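Local coordinates for yfhH hypothetical protein (PDB 1SF9) that is of unknown function but is a putative transcriptional regulator that forms a homodimer, at residues T68-A72 / P120-L124. Sequence-based numbering, arbitrary orientation. Where two conformers were deposited one is given.
Sequences TMAKA and PISVL
Ser122 reaches across to the backbone of helix 57-74 and donates its hydroxyl to a carbonyl there. Ser122 OG lies 2.7 Å from Thr68 O. The C=O...OG angle is 137°, and the donor is tilted 32° from the carbonyl plane. Thr68 O also accepts the helical bond from Ala72 N, which arrives from the opposite face of that plane. One carbonyl is thus held by two donors without loss of the helix bond. The CB of Ser122 points toward the helix, and chi1 of 48° sets OG between the backbone N and the carbonyl carbon, within bonding distance of Thr68 O. The methyl of Ala72 packs against the serine, Ala72 CB to Ser122 OG 3.6 Å. Lys71 CB rests on Ser122 CB, while the rest of its extended chain leads away. An alanine in place of Ser122 would probably leave Thr68 O with its helical donor but no bond to the loop.

Apolar contacts surround this bond. Thr68 CG2, anti to the backbone N, meets Val123 CG1 at 3.6 Å, the two side chains crossing at about a right angle. Thr68 OG1 bonds instead to Glu64 O, one turn earlier in the helix. Met69 starts away from the loop. In one conformer of each residue, bends at chi2 and chi3 bring Met69 SD to 3.7 Å from Pro120 CG; both have a second conformer, so this contact is less certain. A platinum ion is bound beside Met69. Ile121 packs CG1 against the methyl of Ala72, and its CD1 is in van der Waals contact with Ala72 O.

Farther out, Phe104 touches Met69 and Pro120. Backbone bonds from Ile121 to Val103 and from Val123 to Glu89 anchor the loop. The short 3-10 turn 121-123, between strands 115-120 and 124-126, joins the helical part of this DUF1811 family protein to its antiparallel sheet.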
ATOM      1  N   THR A  68       4.805   1.467  -1.347  1.00  6.94           N
ATOM      2  CA  THR A  68       3.426   1.850  -1.105  1.00  7.03           C
ATOM      3  C   THR A  68       2.997   1.360   0.270  1.00  6.60           C
ATOM      4  O   THR A  68       2.300   2.065   1.001  1.00  7.95           O
ATOM      5  CB  THR A  68       2.514   1.250  -2.186  1.00  7.63           C
ATOM      6  OG1 THR A  68       2.833   1.842  -3.442  1.00 10.16           O
ATOM      7  CG2 THR A  68       1.036   1.501  -1.852  1.00 11.46           C
ATOM      8  N   MET A  69       3.431   0.164   0.637  0.60  6.78           N
ATOM      9  CA  MET A  69       3.052  -0.365   1.945  0.60  7.99           C
ATOM     10  C   MET A  69       3.743   0.354   3.076  0.60  9.19           C
ATOM     11  O   MET A  69       3.111   0.709   4.073  0.60  9.74           O
ATOM     12  CB  MET A  69       3.333  -1.860   2.016  0.60 10.79           C
ATOM     13  CG  MET A  69       2.364  -2.649   1.217  0.60 10.46           C
ATOM     14  SD  MET A  69       0.641  -2.377   1.749  0.60 14.18           S
ATOM     15  CE  MET A  69       0.757  -2.671   3.476  0.60 11.81           C
ATOM     16  N   ALA A  70       5.042   0.584   2.932  1.00  7.46           N
ATOM     17  CA  ALA A  70       5.777   1.284   3.987  1.00  9.14           C
ATOM     18  C   ALA A  70       5.162   2.657   4.224  1.00  8.93           C
ATOM     19  O   ALA A  70       5.023   3.111   5.374  1.00  9.57           O
ATOM     20  CB  ALA A  70       7.267   1.421   3.613  1.00  8.87           C
ATOM     21  N   LYS A  71       4.801   3.334   3.144  1.00  7.79           N
ATOM     22  CA  LYS A  71       4.190   4.654   3.258  1.00  8.46           C
ATOM     23  C   LYS A  71       2.874   4.593   4.027  1.00  9.47           C
ATOM     24  O   LYS A  71       2.520   5.537   4.721  1.00 10.79           O
ATOM     25  CB  LYS A  71       3.930   5.261   1.870  1.00  8.09           C
ATOM     26  CG  LYS A  71       5.190   5.797   1.205  1.00 11.62           C
ATOM     27  CD  LYS A  71       4.893   6.472  -0.139  1.00 14.87           C
ATOM     28  CE  LYS A  71       6.195   6.994  -0.744  1.00 19.98           C
ATOM     29  NZ  LYS A  71       6.012   7.625  -2.095  1.00 21.84           N
ATOM     30  N   ALA A  72       2.143   3.493   3.904  1.00  7.77           N
ATOM     31  CA  ALA A  72       0.874   3.414   4.626  1.00  8.98           C
ATOM     32  C   ALA A  72       1.128   3.368   6.140  1.00 10.86           C
ATOM     33  O   ALA A  72       0.297   3.815   6.917  1.00 11.28           O
ATOM     34  CB  ALA A  72       0.066   2.196   4.153  1.00  7.86           C
ATOM     35  N   PRO A 120      -4.362   0.006   0.439  0.60  6.10           N
ATOM     36  CA  PRO A 120      -3.555   0.603   1.515  0.60  5.83           C
ATOM     37  C   PRO A 120      -3.941   2.078   1.622  0.60  6.29           C
ATOM     38  O   PRO A 120      -4.207   2.716   0.611  0.60  6.56           O
ATOM     39  CB  PRO A 120      -2.128   0.449   1.014  0.60  6.59           C
ATOM     40  CG  PRO A 120      -2.197  -0.716   0.048  0.60  8.13           C
ATOM     41  CD  PRO A 120      -3.509  -0.473  -0.661  0.60  6.32           C
ATOM     42  N   ILE A 121      -3.978   2.633   2.830  1.00  4.71           N
ATOM     43  CA  ILE A 121      -4.371   4.031   2.950  1.00  5.22           C
ATOM     44  C   ILE A 121      -3.451   5.006   2.220  1.00  4.63           C
ATOM     45  O   ILE A 121      -3.846   6.115   1.909  1.00  6.15           O
ATOM     46  CB  ILE A 121      -4.572   4.465   4.425  1.00  5.77           C
ATOM     47  CG1 ILE A 121      -3.328   4.159   5.253  1.00  7.96           C
ATOM     48  CG2 ILE A 121      -5.778   3.735   5.007  1.00  8.17           C
ATOM     49  CD1 ILE A 121      -3.451   4.613   6.719  1.00  8.40           C
ATOM     50  N   SER A 122      -2.233   4.574   1.906  1.00  6.11           N
ATOM     51  CA  SER A 122      -1.292   5.425   1.200  1.00  6.16           C
ATOM     52  C   SER A 122      -1.689   5.747  -0.246  1.00  9.76           C
ATOM     53  O   SER A 122      -1.106   6.651  -0.836  1.00 12.47           O
ATOM     54  CB  SER A 122       0.100   4.785   1.191  1.00  6.82           C
ATOM     55  OG  SER A 122      -0.013   3.435   0.808  1.00  7.53           O
ATOM     56  N   VAL A 123      -2.650   5.022  -0.818  1.00  7.95           N
ATOM     57  CA  VAL A 123      -3.048   5.310  -2.197  1.00  7.09           C
ATOM     58  C   VAL A 123      -4.318   6.147  -2.265  1.00  7.51           C
ATOM     59  O   VAL A 123      -4.791   6.456  -3.345  1.00  9.96           O
ATOM     60  CB  VAL A 123      -3.243   4.008  -3.073  1.00  6.79           C
ATOM     61  CG1 VAL A 123      -2.025   3.097  -2.947  1.00 10.05           C
ATOM     62  CG2 VAL A 123      -4.482   3.247  -2.675  1.00 10.08           C
ATOM     63  N   LEU A 124      -4.865   6.531  -1.111  1.00  8.01           N
ATOM     64  CA  LEU A 124      -6.080   7.342  -1.099  1.00  7.97           C
ATOM     65  C   LEU A 124      -5.761   8.826  -1.010  1.00 10.72           C
ATOM     66  O   LEU A 124      -5.145   9.289  -0.049  1.00 12.87           O
ATOM     67  CB  LEU A 124      -6.977   6.939   0.066  1.00 10.23           C
ATOM     68  CG  LEU A 124      -7.420   5.478   0.021  1.00 10.31           C
ATOM     69  CD1 LEU A 124      -8.359   5.251   1.211  1.00 12.02           C
ATOM     70  CD2 LEU A 124      -8.151   5.139  -1.289  1.00 12.19           C
TER